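Local atomic coordinates of ABC transporter (Caldanaerobius, PDB entry 4G68), a protein that probably binds xylan-derived sugars outside the cell as the solute-binding component of an ABC transporter of a thermophilic, xylan-using bacterium. Residues Ile39-Lys53 and Asn69-Tyr82. Numbering follows the deposited sequence.
Sequences ITLTFWNLFTGEPAK and NVQIVESVTENDAY
The Tyr82 ring meets Trp44 at its edge: Trp44 CB lies in the ring plane, 3.7 Å from Tyr82 CE1, while Thr77 CB is another in-plane neighbour and Leu46 CB approaches obliquely. Tyr82 CG stands anti to the backbone N (chi1 178°), which turns the ring toward Trp44 and Asn45, at the C-terminal end of strand 40-45, and carries its hydroxyl to the backbone oxygen of Gln100 in strand 98-102. The Trp44 indole takes Ser75 CB obliquely at CD1 and also makes a cation-pi contact with Lys85. One face of the Phe47 ring is covered by Leu46 CD1, while CD2, the other branch of Leu46, lies alongside Asn79. On the side of the sheet turned to helices 52-66 and 332-353, Leu41 CD1 packs on Val70 CG1 at 3.7 Å, and Ile72 CG2 touches Phe43 CB at 3.8 Å. Farther along, buried Asn45 uses both ends of its amide: ND2 donates almost straight (166°) to Glu74 OE1 at 3.1 Å, nearly within the amide plane, and OD1 receives Phe47 N on a lone pair at 3.1 Å, closing an Asx turn. With an alanine here, Glu74 OE1 would probably lack this donor and Phe47 N its side-chain acceptor, and the turn would probably be less firmly held. The other carboxylate oxygen, Glu74 OE2, takes a water at 2.7 Å that also bonds Lys53 O, tying the strand to the start of helix 52-66. Backbone bonds alternate in parallel register from Ile39 to Thr77, with Leu41 N to Gln71 O at 2.8 Å and Asn45 N to Ser75 O weak. With helix 52-66 linking the two strands, this is a beta-alpha-beta crossover, an element of the alpha/beta lobes of periplasmic-binding-protein-like folds.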
ATOM      1  N   ILE C  39     -17.989 -24.956 -15.859  1.00 41.63           N
ATOM      2  CA  ILE C  39     -17.843 -23.487 -15.831  1.00 37.70           C
ATOM      3  C   ILE C  39     -16.385 -23.142 -15.507  1.00 39.06           C
ATOM      4  O   ILE C  39     -15.722 -23.864 -14.732  1.00 36.45           O
ATOM      5  CB  ILE C  39     -18.875 -22.883 -14.837  1.00 39.58           C
ATOM      6  CG1 ILE C  39     -20.266 -22.823 -15.488  1.00 41.81           C
ATOM      7  CG2 ILE C  39     -18.479 -21.530 -14.283  1.00 37.74           C
ATOM      8  CD1 ILE C  39     -20.291 -22.727 -17.001  1.00 38.20           C
ATOM      9  N   THR C  40     -15.880 -22.084 -16.140  1.00 33.60           N
ATOM     10  CA  THR C  40     -14.550 -21.556 -15.775  1.00 38.26           C
ATOM     11  C   THR C  40     -14.566 -20.041 -15.515  1.00 37.81           C
ATOM     12  O   THR C  40     -15.014 -19.246 -16.335  1.00 32.51           O
ATOM     13  CB  THR C  40     -13.479 -21.945 -16.802  1.00 36.21           C
ATOM     14  OG1 THR C  40     -13.322 -23.367 -16.772  1.00 36.06           O
ATOM     15  CG2 THR C  40     -12.140 -21.290 -16.465  1.00 34.88           C
ATOM     16  N   LEU C  41     -14.094 -19.660 -14.335  1.00 36.25           N
ATOM     17  CA  LEU C  41     -13.974 -18.256 -13.982  1.00 32.73           C
ATOM     18  C   LEU C  41     -12.554 -17.770 -14.227  1.00 32.85           C
ATOM     19  O   LEU C  41     -11.565 -18.525 -14.048  1.00 34.54           O
ATOM     20  CB  LEU C  41     -14.347 -18.062 -12.504  1.00 32.76           C
ATOM     21  CG  LEU C  41     -15.727 -18.541 -12.022  1.00 36.00           C
ATOM     22  CD1 LEU C  41     -15.780 -18.587 -10.489  1.00 36.43           C
ATOM     23  CD2 LEU C  41     -16.846 -17.666 -12.572  1.00 37.24           C
ATOM     24  N   THR C  42     -12.439 -16.503 -14.614  1.00 32.02           N
ATOM     25  CA  THR C  42     -11.140 -15.861 -14.694  1.00 28.59           C
ATOM     26  C   THR C  42     -10.897 -14.990 -13.443  1.00 30.05           C
ATOM     27  O   THR C  42     -11.815 -14.370 -12.902  1.00 26.81           O
ATOM     28  CB  THR C  42     -10.992 -15.055 -15.976  1.00 28.60           C
ATOM     29  OG1 THR C  42     -12.131 -14.195 -16.132  1.00 28.28           O
ATOM     30  CG2 THR C  42     -10.915 -16.037 -17.178  1.00 30.66           C
ATOM     31  N   PHE C  43      -9.646 -14.971 -12.985  1.00 27.31           N
ATOM     32  CA  PHE C  43      -9.305 -14.203 -11.780  1.00 27.83           C
ATOM     33  C   PHE C  43      -7.977 -13.519 -12.050  1.00 25.44           C
ATOM     34  O   PHE C  43      -7.009 -14.207 -12.388  1.00 27.78           O
ATOM     35  CB  PHE C  43      -9.176 -15.168 -10.600  1.00 26.48           C
ATOM     36  CG  PHE C  43      -8.575 -14.562  -9.357  1.00 26.57           C
ATOM     37  CD1 PHE C  43      -9.044 -13.339  -8.836  1.00 27.54           C
ATOM     38  CD2 PHE C  43      -7.532 -15.240  -8.686  1.00 26.98           C
ATOM     39  CE1 PHE C  43      -8.487 -12.802  -7.693  1.00 25.79           C
ATOM     40  CE2 PHE C  43      -6.979 -14.695  -7.534  1.00 26.42           C
ATOM     41  CZ  PHE C  43      -7.470 -13.488  -7.035  1.00 25.32           C
ATOM     42  N   TRP C  44      -7.947 -12.180 -11.985  1.00 23.21           N
ATOM     43  CA  TRP C  44      -6.683 -11.464 -12.121  1.00 24.42           C
ATOM     44  C   TRP C  44      -6.194 -10.934 -10.788  1.00 24.65           C
ATOM     45  O   TRP C  44      -6.991 -10.448  -9.990  1.00 22.67           O
ATOM     46  CB  TRP C  44      -6.788 -10.282 -13.081  1.00 27.45           C
ATOM     47  CG  TRP C  44      -7.170 -10.640 -14.525  1.00 29.51           C
ATOM     48  CD1 TRP C  44      -7.362 -11.902 -15.094  1.00 29.43           C
ATOM     49  CD2 TRP C  44      -7.406  -9.687 -15.625  1.00 30.21           C
ATOM     50  NE1 TRP C  44      -7.712 -11.801 -16.439  1.00 28.52           N
ATOM     51  CE2 TRP C  44      -7.736 -10.502 -16.821  1.00 30.33           C
ATOM     52  CE3 TRP C  44      -7.378  -8.298 -15.734  1.00 29.21           C
ATOM     53  CZ2 TRP C  44      -8.051  -9.924 -18.039  1.00 30.77           C
ATOM     54  CZ3 TRP C  44      -7.695  -7.722 -16.980  1.00 32.42           C
ATOM     55  CH2 TRP C  44      -8.020  -8.522 -18.105  1.00 32.13           C
ATOM     56  N   ASN C  45      -4.875 -10.998 -10.566  1.00 23.73           N
ATOM     57  CA  ASN C  45      -4.238 -10.408  -9.363  1.00 26.25           C
ATOM     58  C   ASN C  45      -2.792  -9.981  -9.660  1.00 25.95           C
ATOM     59  O   ASN C  45      -2.284 -10.219 -10.779  1.00 24.86           O
ATOM     60  CB  ASN C  45      -4.332 -11.360  -8.152  1.00 27.34           C
ATOM     61  CG  ASN C  45      -3.531 -12.630  -8.352  1.00 23.01           C
ATOM     62  OD1 ASN C  45      -2.309 -12.640  -8.147  1.00 25.93           O
ATOM     63  ND2 ASN C  45      -4.201 -13.695  -8.782  1.00 26.72           N
ATOM     64  N   LEU C  46      -2.145  -9.344  -8.679  1.00 25.38           N
ATOM     65  CA  LEU C  46      -0.798  -8.799  -8.890  1.00 26.19           C
ATOM     66  C   LEU C  46       0.301  -9.478  -8.047  1.00 27.65           C
ATOM     67  O   LEU C  46       1.452  -8.976  -7.990  1.00 24.33           O
ATOM     68  CB  LEU C  46      -0.769  -7.289  -8.684  1.00 25.20           C
ATOM     69  CG  LEU C  46      -1.132  -6.717  -7.308  1.00 27.28           C
ATOM     70  CD1 LEU C  46      -0.458  -7.427  -6.134  1.00 26.77           C
ATOM     71  CD2 LEU C  46      -0.814  -5.225  -7.247  1.00 26.07           C
ATOM     72  N   PHE C  47      -0.036 -10.618  -7.420  1.00 28.29           N
ATOM     73  CA  PHE C  47       0.933 -11.364  -6.580  1.00 29.17           C
ATOM     74  C   PHE C  47       2.042 -12.122  -7.335  1.00 31.57           C
ATOM     75  O   PHE C  47       2.038 -13.365  -7.468  1.00 29.07           O
ATOM     76  CB  PHE C  47       0.216 -12.269  -5.584  1.00 30.99           C
ATOM     77  CG  PHE C  47      -0.526 -11.514  -4.530  1.00 30.49           C
ATOM     78  CD1 PHE C  47       0.147 -10.901  -3.476  1.00 31.70           C
ATOM     79  CD2 PHE C  47      -1.913 -11.407  -4.590  1.00 31.81           C
ATOM     80  CE1 PHE C  47      -0.564 -10.199  -2.502  1.00 32.34           C
ATOM     81  CE2 PHE C  47      -2.619 -10.691  -3.634  1.00 32.19           C
ATOM     82  CZ  PHE C  47      -1.941 -10.092  -2.577  1.00 29.88           C
ATOM     83  N   THR C  48       3.031 -11.351  -7.763  1.00 31.48           N
ATOM     84  CA  THR C  48       4.037 -11.823  -8.710  1.00 34.59           C
ATOM     85  C   THR C  48       5.290 -12.414  -8.059  1.00 39.69           C
ATOM     86  O   THR C  48       5.908 -13.334  -8.606  1.00 41.22           O
ATOM     87  CB  THR C  48       4.418 -10.677  -9.651  1.00 32.54           C
ATOM     88  OG1 THR C  48       5.492 -11.083 -10.485  1.00 37.65           O
ATOM     89  CG2 THR C  48       4.815  -9.430  -8.883  1.00 29.00           C
ATOM     90  N   GLY C  49       5.666 -11.876  -6.894  1.00 40.95           N
ATOM     91  CA  GLY C  49       6.900 -12.300  -6.208  1.00 36.60           C
ATOM     92  C   GLY C  49       6.695 -13.529  -5.341  1.00 37.51           C
ATOM     93  O   GLY C  49       5.557 -13.869  -4.972  1.00 34.43           O
ATOM     94  N   GLU C  50       7.797 -14.188  -4.989  1.00 36.60           N
ATOM     95  CA  GLU C  50       7.732 -15.404  -4.161  1.00 34.75           C
ATOM     96  C   GLU C  50       7.853 -15.080  -2.661  1.00 33.60           C
ATOM     97  O   GLU C  50       8.563 -14.153  -2.283  1.00 31.30           O
ATOM     98  CB  GLU C  50       8.818 -16.412  -4.578  1.00 38.63           C
ATOM     99  CG  GLU C  50       8.771 -16.870  -6.036  1.00 38.76           C
ATOM    100  CD  GLU C  50       7.528 -17.662  -6.370  1.00 38.27           C
ATOM    101  OE1 GLU C  50       6.845 -18.177  -5.439  1.00 33.44           O
ATOM    102  OE2 GLU C  50       7.245 -17.759  -7.588  1.00 40.49           O
ATOM    103  N   PRO C  51       7.188 -15.867  -1.788  1.00 33.69           N
ATOM    104  CA  PRO C  51       6.406 -17.067  -2.085  1.00 33.52           C
ATOM    105  C   PRO C  51       4.898 -16.829  -2.380  1.00 32.72           C
ATOM    106  O   PRO C  51       4.152 -17.809  -2.510  1.00 32.80           O
ATOM    107  CB  PRO C  51       6.588 -17.893  -0.792  1.00 34.91           C
ATOM    108  CG  PRO C  51       6.611 -16.838   0.274  1.00 33.18           C
ATOM    109  CD  PRO C  51       7.379 -15.692  -0.332  1.00 34.21           C
ATOM    110  N   ALA C  52       4.458 -15.565  -2.483  1.00 31.16           N
ATOM    111  CA  ALA C  52       3.030 -15.245  -2.739  1.00 28.05           C
ATOM    112  C   ALA C  52       2.521 -15.941  -3.998  1.00 28.88           C
ATOM    113  O   ALA C  52       1.486 -16.613  -3.940  1.00 29.08           O
ATOM    114  CB  ALA C  52       2.784 -13.748  -2.820  1.00 27.51           C
ATOM    115  N   LYS C  53       3.286 -15.826  -5.093  1.00 30.76           N
ATOM    116  CA  LYS C  53       2.907 -16.400  -6.399  1.00 30.70           C
ATOM    117  C   LYS C  53       2.617 -17.899  -6.283  1.00 31.19           C
ATOM    118  O   LYS C  53       1.617 -18.375  -6.824  1.00 31.54           O
ATOM    119  CB  LYS C  53       3.969 -16.113  -7.469  1.00 31.42           C
ATOM    120  CG  LYS C  53       3.645 -16.664  -8.858  1.00 36.67           C
ATOM    121  CD  LYS C  53       4.928 -16.726  -9.693  1.00 38.38           C
ATOM    122  CE  LYS C  53       4.762 -17.500 -11.002  1.00 39.85           C
ATOM    123  NZ  LYS C  53       3.713 -16.819 -11.824  1.00 40.37           N
ATOM    124  N   ASN C  69     -16.859 -28.499 -11.030  1.00 34.96           N
ATOM    125  CA  ASN C  69     -17.679 -27.824 -12.050  1.00 36.21           C
ATOM    126  C   ASN C  69     -17.453 -26.330 -12.165  1.00 39.89           C
ATOM    127  O   ASN C  69     -17.761 -25.728 -13.194  1.00 39.55           O
ATOM    128  CB  ASN C  69     -19.156 -28.148 -11.845  1.00 34.00           C
ATOM    129  CG  ASN C  69     -19.512 -29.518 -12.368  1.00 34.99           C
ATOM    130  OD1 ASN C  69     -18.663 -30.238 -12.857  1.00 33.64           O
ATOM    131  ND2 ASN C  69     -20.777 -29.875 -12.271  1.00 39.58           N
ATOM    132  N   VAL C  70     -16.884 -25.732 -11.116  1.00 41.19           N
ATOM    133  CA  VAL C  70     -16.516 -24.326 -11.177  1.00 42.95           C
ATOM    134  C   VAL C  70     -14.992 -24.201 -11.040  1.00 43.23           C
ATOM    135  O   VAL C  70     -14.454 -24.142  -9.928  1.00 42.62           O
ATOM    136  CB  VAL C  70     -17.243 -23.511 -10.094  1.00 42.40           C
ATOM    137  CG1 VAL C  70     -17.035 -22.024 -10.330  1.00 43.82           C
ATOM    138  CG2 VAL C  70     -18.728 -23.857 -10.073  1.00 41.97           C
ATOM    139  N   GLN C  71     -14.295 -24.183 -12.167  1.00 43.55           N
ATOM    140  CA  GLN C  71     -12.843 -23.996 -12.140  1.00 41.13           C
ATOM    141  C   GLN C  71     -12.489 -22.506 -12.164  1.00 37.72           C
ATOM    142  O   GLN C  71     -13.252 -21.686 -12.660  1.00 33.49           O
ATOM    143  CB  GLN C  71     -12.202 -24.728 -13.318  1.00 41.43           C
ATOM    144  CG  GLN C  71     -12.495 -26.225 -13.294  1.00 42.58           C
ATOM    145  CD  GLN C  71     -11.793 -26.936 -12.146  1.00 44.88           C
ATOM    146  OE1 GLN C  71     -12.425 -27.349 -11.168  1.00 48.50           O
ATOM    147  NE2 GLN C  71     -10.478 -27.054 -12.246  1.00 45.83           N
ATOM    148  N   ILE C  72     -11.337 -22.172 -11.585  1.00 36.11           N
ATOM    149  CA  ILE C  72     -10.748 -20.835 -11.716  1.00 34.72           C
ATOM    150  C   ILE C  72      -9.433 -20.932 -12.471  1.00 35.34           C
ATOM    151  O   ILE C  72      -8.650 -21.875 -12.250  1.00 35.11           O
ATOM    152  CB  ILE C  72     -10.470 -20.226 -10.316  1.00 38.39           C
ATOM    153  CG1 ILE C  72     -11.762 -20.163  -9.475  1.00 38.28           C
ATOM    154  CG2 ILE C  72      -9.750 -18.874 -10.417  1.00 35.44           C
ATOM    155  CD1 ILE C  72     -11.554 -19.876  -7.993  1.00 40.79           C
ATOM    156  N   VAL C  73      -9.192 -19.957 -13.344  1.00 34.31           N
ATOM    157  CA  VAL C  73      -7.910 -19.808 -14.028  1.00 36.57           C
ATOM    158  C   VAL C  73      -7.472 -18.380 -13.742  1.00 36.04           C
ATOM    159  O   VAL C  73      -8.285 -17.467 -13.802  1.00 33.81           O
ATOM    160  CB  VAL C  73      -8.035 -20.076 -15.557  1.00 36.95           C
ATOM    161  CG1 VAL C  73      -6.763 -19.677 -16.298  1.00 34.47           C
ATOM    162  CG2 VAL C  73      -8.435 -21.540 -15.832  1.00 31.64           C
ATOM    163  N   GLU C  74      -6.204 -18.199 -13.384  1.00 35.42           N
ATOM    164  CA  GLU C  74      -5.711 -16.865 -13.045  1.00 35.78           C
ATOM    165  C   GLU C  74      -4.786 -16.312 -14.105  1.00 37.24           C
ATOM    166  O   GLU C  74      -4.180 -17.062 -14.863  1.00 38.26           O
ATOM    167  CB  GLU C  74      -5.029 -16.873 -11.654  1.00 37.27           C
ATOM    168  CG  GLU C  74      -3.786 -17.756 -11.576  1.00 35.13           C
ATOM    169  CD  GLU C  74      -2.910 -17.498 -10.354  1.00 33.28           C
ATOM    170  OE1 GLU C  74      -2.964 -16.391  -9.770  1.00 30.99           O
ATOM    171  OE2 GLU C  74      -2.132 -18.422 -10.004  1.00 33.20           O
ATOM    172  N   SER C  75      -4.674 -14.994 -14.166  1.00 33.25           N
ATOM    173  CA  SER C  75      -3.587 -14.379 -14.897  1.00 32.81           C
ATOM    174  C   SER C  75      -2.931 -13.324 -13.971  1.00 34.10           C
ATOM    175  O   SER C  75      -3.602 -12.450 -13.411  1.00 29.46           O
ATOM    176  CB  SER C  75      -4.078 -13.828 -16.251  1.00 34.22           C
ATOM    177  OG  SER C  75      -3.220 -12.788 -16.769  1.00 35.94           O
ATOM    178  N   VAL C  76      -1.617 -13.460 -13.772  1.00 35.44           N
ATOM    179  CA  VAL C  76      -0.895 -12.602 -12.827  1.00 32.99           C
ATOM    180  C   VAL C  76      -0.041 -11.548 -13.549  1.00 34.16           C
ATOM    181  O   VAL C  76       0.655 -11.852 -14.520  1.00 27.61           O
ATOM    182  CB  VAL C  76      -0.093 -13.454 -11.825  1.00 35.87           C
ATOM    183  CG1 VAL C  76       0.672 -14.560 -12.524  1.00 34.75           C
ATOM    184  CG2 VAL C  76       0.810 -12.602 -10.963  1.00 32.54           C
ATOM    185  N   THR C  77      -0.124 -10.304 -13.074  1.00 30.69           N
ATOM    186  CA  THR C  77       0.544  -9.178 -13.720  1.00 32.17           C
ATOM    187  C   THR C  77       1.186  -8.346 -12.647  1.00 31.40           C
ATOM    188  O   THR C  77       0.558  -8.104 -11.615  1.00 27.08           O
ATOM    189  CB  THR C  77      -0.468  -8.291 -14.481  1.00 33.89           C
ATOM    190  OG1 THR C  77      -1.252  -9.108 -15.369  1.00 35.66           O
ATOM    191  CG2 THR C  77       0.266  -7.183 -15.272  1.00 35.35           C
ATOM    192  N   GLU C  78       2.408  -7.871 -12.919  1.00 32.59           N
ATOM    193  CA  GLU C  78       3.116  -6.974 -12.004  1.00 31.47           C
ATOM    194  C   GLU C  78       2.237  -5.762 -11.659  1.00 32.06           C
ATOM    195  O   GLU C  78       1.586  -5.158 -12.534  1.00 31.01           O
ATOM    196  CB  GLU C  78       4.501  -6.554 -12.556  1.00 32.74           C
ATOM    197  CG  GLU C  78       5.300  -5.597 -11.642  1.00 32.74           C
ATOM    198  CD  GLU C  78       4.855  -4.152 -11.726  1.00 34.04           C
ATOM    199  OE1 GLU C  78       4.425  -3.719 -12.822  1.00 33.85           O
ATOM    200  OE2 GLU C  78       4.869  -3.425 -10.686  1.00 33.88           O
ATOM    201  N   ASN C  79       2.214  -5.446 -10.364  1.00 29.70           N
ATOM    202  CA  ASN C  79       1.527  -4.286  -9.792  1.00 26.81           C
ATOM    203  C   ASN C  79       1.267  -3.045 -10.720  1.00 28.27           C
ATOM    204  O   ASN C  79       0.102  -2.627 -10.956  1.00 29.71           O
ATOM    205  CB  ASN C  79       2.349  -3.867  -8.535  1.00 25.53           C
ATOM    206  CG  ASN C  79       1.808  -2.659  -7.874  1.00 24.36           C
ATOM    207  OD1 ASN C  79       0.586  -2.478  -7.822  1.00 24.11           O
ATOM    208  ND2 ASN C  79       2.691  -1.793  -7.372  1.00 27.13           N
ATOM    209  N   ASP C  80       2.326  -2.434 -11.234  1.00 26.60           N
ATOM    210  CA  ASP C  80       2.136  -1.195 -11.985  1.00 28.59           C
ATOM    211  C   ASP C  80       1.550  -1.436 -13.371  1.00 27.55           C
ATOM    212  O   ASP C  80       0.721  -0.643 -13.861  1.00 29.75           O
ATOM    213  CB  ASP C  80       3.424  -0.363 -12.006  1.00 26.79           C
ATOM    214  CG  ASP C  80       3.630   0.380 -10.708  1.00 26.94           C
ATOM    215  OD1 ASP C  80       2.881   1.358 -10.438  1.00 29.09           O
ATOM    216  OD2 ASP C  80       4.506  -0.031  -9.923  1.00 31.21           O
ATOM    217  N   ALA C  81       1.955  -2.549 -13.963  1.00 29.27           N
ATOM    218  CA  ALA C  81       1.402  -3.016 -15.244  1.00 30.57           C
ATOM    219  C   ALA C  81      -0.062  -3.481 -15.077  1.00 30.51           C
ATOM    220  O   ALA C  81      -0.875  -3.416 -16.025  1.00 27.94           O
ATOM    221  CB  ALA C  81       2.277  -4.138 -15.818  1.00 30.07           C
ATOM    222  N   TYR C  82      -0.394  -3.952 -13.873  1.00 30.25           N
ATOM    223  CA  TYR C  82      -1.736  -4.463 -13.602  1.00 26.94           C
ATOM    224  C   TYR C  82      -2.740  -3.290 -13.576  1.00 29.44           C
ATOM    225  O   TYR C  82      -3.879  -3.379 -14.063  1.00 30.57           O
ATOM    226  CB  TYR C  82      -1.715  -5.214 -12.256  1.00 27.10           C
ATOM    227  CG  TYR C  82      -3.070  -5.732 -11.858  1.00 25.74           C
ATOM    228  CD1 TYR C  82      -3.531  -6.969 -12.334  1.00 25.77           C
ATOM    229  CD2 TYR C  82      -3.897  -4.996 -11.000  1.00 24.74           C
ATOM    230  CE1 TYR C  82      -4.768  -7.440 -11.971  1.00 26.69           C
ATOM    231  CE2 TYR C  82      -5.171  -5.455 -10.650  1.00 28.48           C
ATOM    232  CZ  TYR C  82      -5.596  -6.670 -11.136  1.00 27.97           C
ATOM    233  OH  TYR C  82      -6.837  -7.129 -10.784  1.00 30.11           O
TER
HETATM  234  O   HOH W   1      -0.343 -17.232  -8.436  1.00 22.43           O